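PDB 6SUD: reducing-end xylose-releasing exo-oligoxylanase Rex8A from Paenibacillus barcinonensis, which hydrolyses linear and branched xylooligosaccharides from their reducing ends, releasing xylose and so helping to depolymerise xylan. Local coordinates for residues A[346-351]-A[368-373]. The protein carries 1 engineered substitution. Sequence-based numbering, arbitrary orientation.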
ATOM      1  N   LYS A 346      -9.043  18.884  -5.245  1.00 13.93           N
ATOM      2  CA  LYS A 346      -9.099  19.623  -6.536  1.00 14.96           C
ATOM      3  C   LYS A 346      -7.730  19.568  -7.220  1.00 14.69           C
ATOM      4  O   LYS A 346      -7.695  19.341  -8.446  1.00 15.19           O
ATOM      5  CB  LYS A 346      -9.536  21.073  -6.313  1.00 16.53           C
ATOM      6  CG  LYS A 346      -9.565  21.939  -7.564  1.00 18.65           C
ATOM      7  CD  LYS A 346      -9.954  23.374  -7.281  1.00 20.65           C
ATOM      8  CE  LYS A 346     -11.131  23.852  -8.103  1.00 22.61           C
ATOM      9  NZ  LYS A 346     -10.700  24.379  -9.419  1.00 24.15           N
ATOM     10  N   ARG A 347      -6.649  19.781  -6.466  1.00 14.65           N
ATOM     11  CA  ARG A 347      -5.273  19.777  -7.027  1.00 14.81           C
ATOM     12  C   ARG A 347      -5.018  18.406  -7.660  1.00 13.53           C
ATOM     13  O   ARG A 347      -4.446  18.347  -8.750  1.00 13.53           O
ATOM     14  CB  ARG A 347      -4.244  20.092  -5.938  1.00 17.06           C
ATOM     15  CG  ARG A 347      -2.794  19.987  -6.388  1.00 19.01           C
ATOM     16  CD  ARG A 347      -2.424  21.061  -7.381  1.00 21.46           C
ATOM     17  NE  ARG A 347      -0.981  21.261  -7.505  1.00 23.89           N
ATOM     18  CZ  ARG A 347      -0.174  20.568  -8.311  1.00 25.71           C
ATOM     19  NH1 ARG A 347      -0.638  19.587  -9.076  1.00 27.18           N
ATOM     20  NH2 ARG A 347       1.117  20.850  -8.333  1.00 25.85           N
ATOM     21  N   PHE A 348      -5.442  17.339  -6.983  1.00 12.09           N
ATOM     22  CA  PHE A 348      -5.220  15.954  -7.457  1.00 11.42           C
ATOM     23  C   PHE A 348      -6.006  15.718  -8.752  1.00 11.76           C
ATOM     24  O   PHE A 348      -5.434  15.173  -9.725  1.00 11.13           O
ATOM     25  CB  PHE A 348      -5.612  14.945  -6.379  1.00 10.97           C
ATOM     26  CG  PHE A 348      -5.408  13.534  -6.854  1.00 10.72           C
ATOM     27  CD1 PHE A 348      -4.126  13.007  -6.943  1.00 10.70           C
ATOM     28  CD2 PHE A 348      -6.475  12.772  -7.298  1.00 10.67           C
ATOM     29  CE1 PHE A 348      -3.926  11.724  -7.418  1.00 10.15           C
ATOM     30  CE2 PHE A 348      -6.272  11.495  -7.782  1.00 10.50           C
ATOM     31  CZ  PHE A 348      -4.999  10.972  -7.828  1.00 10.37           C
ATOM     32  N   TRP A 349      -7.282  16.105  -8.761  1.00 12.19           N
ATOM     33  CA  TRP A 349      -8.186  15.954  -9.932  1.00 13.06           C
ATOM     34  C   TRP A 349      -7.507  16.563 -11.165  1.00 12.71           C
ATOM     35  O   TRP A 349      -7.609  15.981 -12.267  1.00 13.19           O
ATOM     36  CB  TRP A 349      -9.554  16.602  -9.665  1.00 13.23           C
ATOM     37  CG  TRP A 349     -10.487  16.527 -10.833  1.00 13.60           C
ATOM     38  CD1 TRP A 349     -10.616  17.455 -11.826  1.00 14.17           C
ATOM     39  CD2 TRP A 349     -11.396  15.459 -11.164  1.00 13.84           C
ATOM     40  NE1 TRP A 349     -11.556  17.052 -12.737  1.00 14.20           N
ATOM     41  CE2 TRP A 349     -12.057  15.836 -12.354  1.00 14.04           C
ATOM     42  CE3 TRP A 349     -11.731  14.237 -10.567  1.00 14.11           C
ATOM     43  CZ2 TRP A 349     -13.008  15.023 -12.968  1.00 14.05           C
ATOM     44  CZ3 TRP A 349     -12.682  13.438 -11.167  1.00 13.85           C
ATOM     45  CH2 TRP A 349     -13.306  13.824 -12.356  1.00 14.10           C
ATOM     46  N   ASN A 350      -6.821  17.690 -10.982  1.00 13.31           N
ATOM     47  CA  ASN A 350      -6.239  18.487 -12.092  1.00 13.63           C
ATOM     48  C   ASN A 350      -4.815  18.001 -12.403  1.00 14.54           C
ATOM     49  O   ASN A 350      -4.211  18.546 -13.337  1.00 14.77           O
ATOM     50  CB  ASN A 350      -6.346  19.977 -11.770  1.00 13.60           C
ATOM     51  CG  ASN A 350      -7.784  20.437 -11.718  1.00 13.27           C
ATOM     52  OD1 ASN A 350      -8.250  20.949 -10.701  1.00 14.85           O
ATOM     53  ND2 ASN A 350      -8.510  20.219 -12.800  1.00 13.04           N
ATOM     54  N   THR A 351      -4.330  16.970 -11.700  1.00 14.71           N
ATOM     55  CA  THR A 351      -2.979  16.381 -11.905  1.00 15.45           C
ATOM     56  C   THR A 351      -3.113  15.129 -12.772  1.00 15.51           C
ATOM     57  O   THR A 351      -3.905  14.252 -12.443  1.00 16.00           O
ATOM     58  CB  THR A 351      -2.299  16.088 -10.560  1.00 15.55           C
ATOM     59  OG1 THR A 351      -2.157  17.316  -9.840  1.00 15.73           O
ATOM     60  CG2 THR A 351      -0.945  15.425 -10.706  1.00 15.46           C
ATOM     61  N   PHE A 368      -4.395   4.506  -6.369  1.00  9.68           N
ATOM     62  CA  PHE A 368      -5.042   4.210  -5.069  1.00  9.95           C
ATOM     63  C   PHE A 368      -5.787   5.447  -4.579  1.00  9.50           C
ATOM     64  O   PHE A 368      -6.906   5.297  -4.045  1.00  9.35           O
ATOM     65  CB  PHE A 368      -4.046   3.717  -4.032  1.00 10.47           C
ATOM     66  CG  PHE A 368      -3.503   2.341  -4.321  1.00 11.24           C
ATOM     67  CD1 PHE A 368      -4.348   1.253  -4.507  1.00 11.93           C
ATOM     68  CD2 PHE A 368      -2.136   2.125  -4.342  1.00 11.84           C
ATOM     69  CE1 PHE A 368      -3.834  -0.014  -4.741  1.00 12.08           C
ATOM     70  CE2 PHE A 368      -1.624   0.854  -4.550  1.00 11.92           C
ATOM     71  CZ  PHE A 368      -2.474  -0.206  -4.769  1.00 12.07           C
ATOM     72  N   THR A 369      -5.234   6.635  -4.814  1.00  9.07           N
ATOM     73  CA  THR A 369      -5.933   7.899  -4.460  1.00  9.27           C
ATOM     74  C   THR A 369      -7.170   8.091  -5.357  1.00  9.31           C
ATOM     75  O   THR A 369      -8.196   8.567  -4.851  1.00  8.70           O
ATOM     76  CB  THR A 369      -5.002   9.114  -4.498  1.00  9.29           C
ATOM     77  OG1 THR A 369      -3.964   8.877  -3.550  1.00  9.27           O
ATOM     78  CG2 THR A 369      -5.724  10.395  -4.139  1.00  9.26           C
ATOM     79  N   MET A 370      -7.088   7.778  -6.647  1.00 10.05           N
ATOM     80  CA  MET A 370      -8.235   7.967  -7.578  1.00 11.14           C
ATOM     81  C   MET A 370      -9.371   7.035  -7.142  1.00 10.67           C
ATOM     82  O   MET A 370     -10.555   7.476  -7.076  1.00 10.44           O
ATOM     83  CB  MET A 370      -7.818   7.694  -9.028  1.00 13.06           C
ATOM     84  CG  MET A 370      -8.867   8.055 -10.071  1.00 14.55           C
ATOM     85  SD  MET A 370      -9.288   9.811 -10.112  1.00 17.98           S
ATOM     86  CE  MET A 370      -7.799  10.479 -10.844  1.00 16.77           C
ATOM     87  N   LEU A 371      -9.022   5.792  -6.814  1.00 10.09           N
ATOM     88  CA  LEU A 371      -9.988   4.828  -6.224  1.00 10.37           C
ATOM     89  C   LEU A 371     -10.625   5.428  -4.970  1.00 10.19           C
ATOM     90  O   LEU A 371     -11.845   5.499  -4.908  1.00 10.33           O
ATOM     91  CB  LEU A 371      -9.250   3.538  -5.871  1.00 10.60           C
ATOM     92  CG  LEU A 371      -9.105   2.517  -6.989  1.00 10.84           C
ATOM     93  CD1 LEU A 371      -8.403   1.274  -6.461  1.00 11.04           C
ATOM     94  CD2 LEU A 371     -10.454   2.152  -7.575  1.00 10.67           C
ATOM     95  N   ALA A 372      -9.803   5.852  -4.007  1.00 10.13           N
ATOM     96  CA  ALA A 372     -10.253   6.259  -2.653  1.00 10.09           C
ATOM     97  C   ALA A 372     -11.126   7.510  -2.727  1.00  9.96           C
ATOM     98  O   ALA A 372     -12.199   7.528  -2.103  1.00 10.35           O
ATOM     99  CB  ALA A 372      -9.066   6.477  -1.744  1.00  9.84           C
ATOM    100  N   LEU A 373     -10.704   8.525  -3.477  1.00 10.23           N
ATOM    101  CA  LEU A 373     -11.409   9.827  -3.487  1.00 10.48           C
ATOM    102  C   LEU A 373     -12.735   9.693  -4.250  1.00 10.30           C
ATOM    103  O   LEU A 373     -13.637  10.515  -4.005  1.00 11.36           O
ATOM    104  CB  LEU A 373     -10.496  10.903  -4.083  1.00 10.40           C
ATOM    105  CG  LEU A 373      -9.301  11.335  -3.223  1.00 10.97           C
ATOM    106  CD1 LEU A 373      -8.548  12.480  -3.885  1.00 11.28           C
ATOM    107  CD2 LEU A 373      -9.717  11.745  -1.824  1.00 11.13           C
TER
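Two backbone carbonyls grip T369 OG1, that of L365 one turn earlier in the same helix and that of A327 on the neighbouring helix 322-331, so the hydroxyl is satisfied away from F348. This fixes the threonine's rotation: with OG1 beside the backbone N (chi1 -60°), the methyl branch is left to face F348. T369 CG2 sits almost over the middle of the F348 ring, 3.8 Å from its centroid and 9° off the ring normal, a CH-pi contact. The phenylalanine reaches it because CG lies anti to its own backbone N (chi1 179°), which carries the ring out from helix 341-349 toward helix 359-373.

Two further apolar groups meet the ring obliquely. M370 starts out past the contact, but bends at chi2 and chi3 bring its terminal methyl back, and M370 CE approaches F348 CE2 at 3.6 Å. One turn beyond T369, L373 CD1 lies 4.0 Å from F348 CD2. F18 of helix 17-20 touches F348, M370 and L373 and thus links the N-terminal region to this cluster, while the ring of Y366 meets that of F348 with the planes at about 45°. An alanine in place of F348 would probably open a gap between the helices and leave the T369 methyl, M370 CE and L373 CD1 without their shared partner.

Where helix 341-349 ends, T351 OG1 donates to the carbonyl of R347 (2.7 Å from OG1 to R347 O) and receives a weak bond from the R347 guanidinium. No hydrogen bond joins the two segments; their contact is buried hydrophobic packing between consecutive helices, away from the xylose sites, as in the (alpha/alpha)6 barrel of glycosyl hydrolase family 8.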